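Local coordinates for protein salmonella typhimurium DB7155 bacteriophage DET7 tailspike (Bacteriophage, PDB 2V5I) that binds and hydrolyses O-antigen, probably that of Salmonella lipopolysaccharide, as the trimeric receptor-binding tailspike of a myovirus, at residues L61-D72 against S84-T95. Residues are numbered along the deposited sequence; the frame is centred on the assembly and turned at random.
Sequences LTINCKAKFIGD and SVINQPFMESKT
Strands 62-65 and 85-87 run parallel, their axes 4.8 Å apart at closest approach and 9° from parallel, and a second parallel ladder pairs Phe69 and Ile70 with Met91 and Glu92 after the register slips by one residue. In the first ladder Ile63 is bonded through both backbone groups, its N to Val85 O and its O to Asn87 N. Its side chain lies beside that of Ile86, both pointing the same way, with Ile63 CD1 4.0 Å from Ile86 CG1. Asn64 and Asn87 lie side by side on the opposite face, their amide planes nearly coplanar (5° apart); Asn64 ND2 comes within 3.0 Å of Asn87 OD1, but the angle is too poor for a hydrogen bond. Where the ladders part, water bridges Cys65 O to Gln88 OE1, and two more waters link Ala67 O to Gln88 O and Phe90 N. Beyond this turn, the extended Lys68 runs alongside the Phe90 ring, Lys68 CG 3.6 Å from Phe90 CD1, and Lys68 NZ reaches Glu92 OE1 at 2.8 Å in a salt bridge. Met91, bent at chi2 and chi3, brings SD to the edge of the Phe69 ring, a Met-aromatic contact. At the end, Asp72 OD1 takes the N-H of Thr95 on its syn lone pair (3.0 Å, 172°). Backbone hydrogen bonds thus join successive rungs of the parallel beta-helix, right-handed as in the related P22 tailspike; Ile63, Ile86, Phe69 and Met91 pack on one face, while Glu92, whose OE2 also bridges to Lys124, is held between two lysines that probably balance its charge.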
loop_
_atom_site.group_PDB
_atom_site.type_symbol
_atom_site.label_atom_id
_atom_site.label_comp_id
_atom_site.label_asym_id
_atom_site.label_seq_id
_atom_site.Cartn_x
_atom_site.Cartn_y
_atom_site.Cartn_z
ATOM N N LEU A 61 30.837 20.552 -12.727
ATOM C CA LEU A 61 30.058 21.382 -13.648
ATOM C C LEU A 61 28.573 21.152 -13.522
ATOM O O LEU A 61 28.130 20.047 -13.180
ATOM C CB LEU A 61 30.494 21.125 -15.116
ATOM C CG LEU A 61 31.955 21.427 -15.473
ATOM C CD1 LEU A 61 32.184 21.286 -16.963
ATOM C CD2 LEU A 61 32.360 22.817 -14.963
ATOM N N THR A 62 27.821 22.198 -13.804
ATOM C CA THR A 62 26.348 22.104 -14.039
ATOM C C THR A 62 26.121 22.228 -15.512
ATOM O O THR A 62 26.364 23.324 -16.066
ATOM C CB THR A 62 25.671 23.222 -13.290
ATOM O OG1 THR A 62 25.998 23.098 -11.899
ATOM C CG2 THR A 62 24.174 23.168 -13.409
ATOM N N ILE A 63 25.637 21.153 -16.145
ATOM C CA ILE A 63 25.483 21.097 -17.589
ATOM C C ILE A 63 24.015 21.252 -17.813
ATOM O O ILE A 63 23.236 20.402 -17.404
ATOM C CB ILE A 63 25.968 19.765 -18.228
ATOM C CG1 ILE A 63 27.418 19.448 -17.770
ATOM C CG2 ILE A 63 25.826 19.820 -19.724
ATOM C CD1 ILE A 63 27.962 18.168 -18.321
ATOM N N ASN A 64 23.636 22.357 -18.451
ATOM C CA ASN A 64 22.265 22.647 -18.775
ATOM C C ASN A 64 22.025 22.388 -20.246
ATOM O O ASN A 64 22.558 23.095 -21.100
ATOM C CB ASN A 64 21.961 24.105 -18.411
ATOM C CG ASN A 64 22.111 24.365 -16.939
ATOM O OD1 ASN A 64 22.881 25.246 -16.502
ATOM N ND2 ASN A 64 21.426 23.600 -16.164
ATOM N N CYS A 65 21.244 21.359 -20.567
ATOM C CA CYS A 65 21.028 21.027 -21.973
ATOM C C CYS A 65 19.747 21.667 -22.481
ATOM O O CYS A 65 18.691 21.535 -21.852
ATOM C CB CYS A 65 20.955 19.524 -22.166
ATOM S SG CYS A 65 22.432 18.669 -21.523
ATOM N N LYS A 66 19.839 22.373 -23.615
ATOM C CA LYS A 66 18.681 22.936 -24.323
ATOM C C LYS A 66 18.738 22.556 -25.810
ATOM O O LYS A 66 18.275 23.284 -26.680
ATOM C CB LYS A 66 18.640 24.476 -24.137
ATOM C CG LYS A 66 18.438 24.876 -22.655
ATOM C CD LYS A 66 18.146 26.345 -22.432
ATOM C CE LYS A 66 17.842 26.639 -20.957
ATOM N NZ LYS A 66 17.390 28.081 -20.723
ATOM N N ALA A 67 19.279 21.374 -26.068
ATOM C CA ALA A 67 19.467 20.814 -27.412
ATOM C C ALA A 67 19.892 19.356 -27.260
ATOM O O ALA A 67 19.985 18.865 -26.112
ATOM C CB ALA A 67 20.474 21.610 -28.204
ATOM N N LYS A 68 20.112 18.655 -28.365
ATOM C CA LYS A 68 20.303 17.200 -28.381
ATOM C C LYS A 68 21.727 16.798 -28.679
ATOM O O LYS A 68 22.413 17.500 -29.420
ATOM C CB LYS A 68 19.434 16.563 -29.431
ATOM C CG LYS A 68 17.968 16.906 -29.361
ATOM C CD LYS A 68 17.207 16.257 -30.518
ATOM C CE LYS A 68 15.709 16.477 -30.436
ATOM N NZ LYS A 68 14.989 15.585 -31.427
ATOM N N PHE A 69 22.106 15.623 -28.162
ATOM C CA PHE A 69 23.313 14.912 -28.565
ATOM C C PHE A 69 22.888 13.786 -29.517
ATOM O O PHE A 69 22.148 12.884 -29.129
ATOM C CB PHE A 69 24.069 14.274 -27.388
ATOM C CG PHE A 69 24.649 15.263 -26.418
ATOM C CD1 PHE A 69 25.592 16.201 -26.826
ATOM C CD2 PHE A 69 24.356 15.173 -25.063
ATOM C CE1 PHE A 69 26.149 17.120 -25.902
ATOM C CE2 PHE A 69 24.892 16.122 -24.147
ATOM C CZ PHE A 69 25.780 17.069 -24.564
ATOM N N ILE A 70 23.332 13.878 -30.777
ATOM C CA ILE A 70 22.918 12.979 -31.815
ATOM C C ILE A 70 24.108 12.155 -32.316
ATOM O O ILE A 70 25.136 12.704 -32.744
ATOM C CB ILE A 70 22.285 13.775 -33.001
ATOM C CG1 ILE A 70 21.139 14.702 -32.497
ATOM C CG2 ILE A 70 21.817 12.838 -34.093
ATOM C CD1 ILE A 70 20.696 15.726 -33.477
ATOM N N GLY A 71 23.943 10.846 -32.357
ATOM C CA GLY A 71 25.001 9.983 -32.874
ATOM C C GLY A 71 24.681 8.526 -32.656
ATOM O O GLY A 71 23.795 8.204 -31.855
ATOM N N ASP A 72 25.407 7.647 -33.348
ATOM C CA ASP A 72 25.321 6.220 -33.130
ATOM C C ASP A 72 26.514 5.869 -32.271
ATOM O O ASP A 72 27.624 6.302 -32.558
ATOM C CB ASP A 72 25.388 5.421 -34.425
ATOM C CG ASP A 72 24.181 5.574 -35.290
ATOM O OD1 ASP A 72 23.099 5.919 -34.776
ATOM O OD2 ASP A 72 24.304 5.373 -36.549
ATOM N N SER A 84 28.640 16.935 -9.862
ATOM C CA SER A 84 28.218 17.494 -11.137
ATOM C C SER A 84 26.730 17.149 -11.396
ATOM O O SER A 84 26.274 16.097 -10.981
ATOM C CB SER A 84 29.088 16.955 -12.284
ATOM O OG SER A 84 30.452 17.413 -12.179
ATOM N N VAL A 85 26.072 17.952 -12.231
ATOM C CA VAL A 85 24.636 17.748 -12.560
ATOM C C VAL A 85 24.495 17.915 -14.051
ATOM O O VAL A 85 25.028 18.859 -14.592
ATOM C CB VAL A 85 23.735 18.750 -11.829
ATOM C CG1 VAL A 85 22.301 18.645 -12.296
ATOM C CG2 VAL A 85 23.831 18.493 -10.327
ATOM N N ILE A 86 23.738 17.030 -14.675
ATOM C CA ILE A 86 23.384 17.145 -16.104
ATOM C C ILE A 86 21.878 17.291 -16.203
ATOM O O ILE A 86 21.144 16.349 -15.895
ATOM C CB ILE A 86 23.872 15.873 -16.902
ATOM C CG1 ILE A 86 25.380 15.633 -16.636
ATOM C CG2 ILE A 86 23.649 16.090 -18.365
ATOM C CD1 ILE A 86 25.921 14.330 -17.295
ATOM N N ASN A 87 21.417 18.487 -16.571
ATOM C CA ASN A 87 19.984 18.788 -16.670
ATOM C C ASN A 87 19.474 18.632 -18.084
ATOM O O ASN A 87 19.986 19.246 -19.027
ATOM C CB ASN A 87 19.729 20.251 -16.230
ATOM C CG ASN A 87 19.991 20.466 -14.756
ATOM O OD1 ASN A 87 20.835 21.306 -14.328
ATOM N ND2 ASN A 87 19.292 19.715 -13.963
ATOM N N GLN A 88 18.408 17.842 -18.233
ATOM C CA GLN A 88 17.669 17.707 -19.486
ATOM C C GLN A 88 18.469 17.236 -20.707
ATOM O O GLN A 88 18.233 17.687 -21.836
ATOM C CB GLN A 88 16.845 18.997 -19.833
ATOM C CG GLN A 88 15.757 19.371 -18.852
ATOM C CD GLN A 88 15.122 20.753 -19.137
ATOM O OE1 GLN A 88 15.599 21.784 -18.657
ATOM N NE2 GLN A 88 14.053 20.765 -19.894
ATOM N N PRO A 89 19.405 16.271 -20.502
ATOM C CA PRO A 89 20.096 15.759 -21.663
ATOM C C PRO A 89 19.094 15.034 -22.568
ATOM O O PRO A 89 18.055 14.526 -22.117
ATOM C CB PRO A 89 21.125 14.795 -21.087
ATOM C CG PRO A 89 20.484 14.310 -19.842
ATOM C CD PRO A 89 19.740 15.518 -19.303
ATOM N N PHE A 90 19.392 14.995 -23.869
ATOM C CA PHE A 90 18.558 14.247 -24.801
ATOM C C PHE A 90 19.510 13.519 -25.782
ATOM O O PHE A 90 20.214 14.186 -26.578
ATOM C CB PHE A 90 17.614 15.199 -25.572
ATOM C CG PHE A 90 16.536 14.512 -26.357
ATOM C CD1 PHE A 90 16.795 13.971 -27.615
ATOM C CD2 PHE A 90 15.258 14.398 -25.849
ATOM C CE1 PHE A 90 15.781 13.335 -28.368
ATOM C CE2 PHE A 90 14.253 13.748 -26.557
ATOM C CZ PHE A 90 14.512 13.225 -27.839
ATOM N N MET A 91 19.551 12.165 -25.723
ATOM C CA MET A 91 20.374 11.338 -26.608
ATOM C C MET A 91 19.520 10.820 -27.759
ATOM O O MET A 91 18.441 10.270 -27.514
ATOM C CB MET A 91 20.911 10.162 -25.798
ATOM C CG MET A 91 21.708 10.570 -24.638
ATOM S SD MET A 91 23.139 11.622 -24.932
ATOM C CE MET A 91 24.107 10.620 -26.031
ATOM N N GLU A 92 19.943 11.041 -29.019
ATOM C CA GLU A 92 19.166 10.562 -30.182
ATOM C C GLU A 92 20.096 9.853 -31.157
ATOM O O GLU A 92 21.204 10.331 -31.442
ATOM C CB GLU A 92 18.472 11.732 -30.861
ATOM C CG GLU A 92 17.793 11.339 -32.187
ATOM C CD GLU A 92 16.939 12.417 -32.775
ATOM O OE1 GLU A 92 16.552 13.388 -32.081
ATOM O OE2 GLU A 92 16.602 12.269 -33.977
ATOM N N SER A 93 19.706 8.663 -31.604
ATOM C CA SER A 93 20.527 7.954 -32.573
ATOM C C SER A 93 20.547 8.700 -33.863
ATOM O O SER A 93 19.577 9.371 -34.207
ATOM C CB SER A 93 20.067 6.512 -32.801
ATOM O OG SER A 93 18.729 6.462 -33.340
ATOM N N LYS A 94 21.633 8.520 -34.590
ATOM C CA LYS A 94 21.754 9.025 -35.953
ATOM C C LYS A 94 20.932 8.166 -36.917
ATOM O O LYS A 94 20.180 8.677 -37.778
ATOM C CB LYS A 94 23.259 9.004 -36.281
ATOM C CG LYS A 94 23.603 9.470 -37.618
ATOM C CD LYS A 94 25.082 9.797 -37.765
ATOM C CE LYS A 94 25.962 8.620 -37.778
ATOM N NZ LYS A 94 27.383 9.108 -37.968
ATOM N N THR A 95 21.101 6.857 -36.804
ATOM C CA THR A 95 20.454 5.908 -37.685
ATOM C C THR A 95 19.013 5.669 -37.224
ATOM O O THR A 95 18.727 5.607 -36.006
ATOM C CB THR A 95 21.232 4.588 -37.711
ATOM O OG1 THR A 95 22.575 4.791 -38.221
ATOM C CG2 THR A 95 20.518 3.591 -38.604
HETATM O O HOH W 1 18.411 22.526 -19.134
HETATM O O HOH W 2 21.406 16.943 -24.715
HETATM O O HOH W 3 17.853 19.172 -24.048
HETATM O O HOH W 4 27.694 8.868 -34.728
#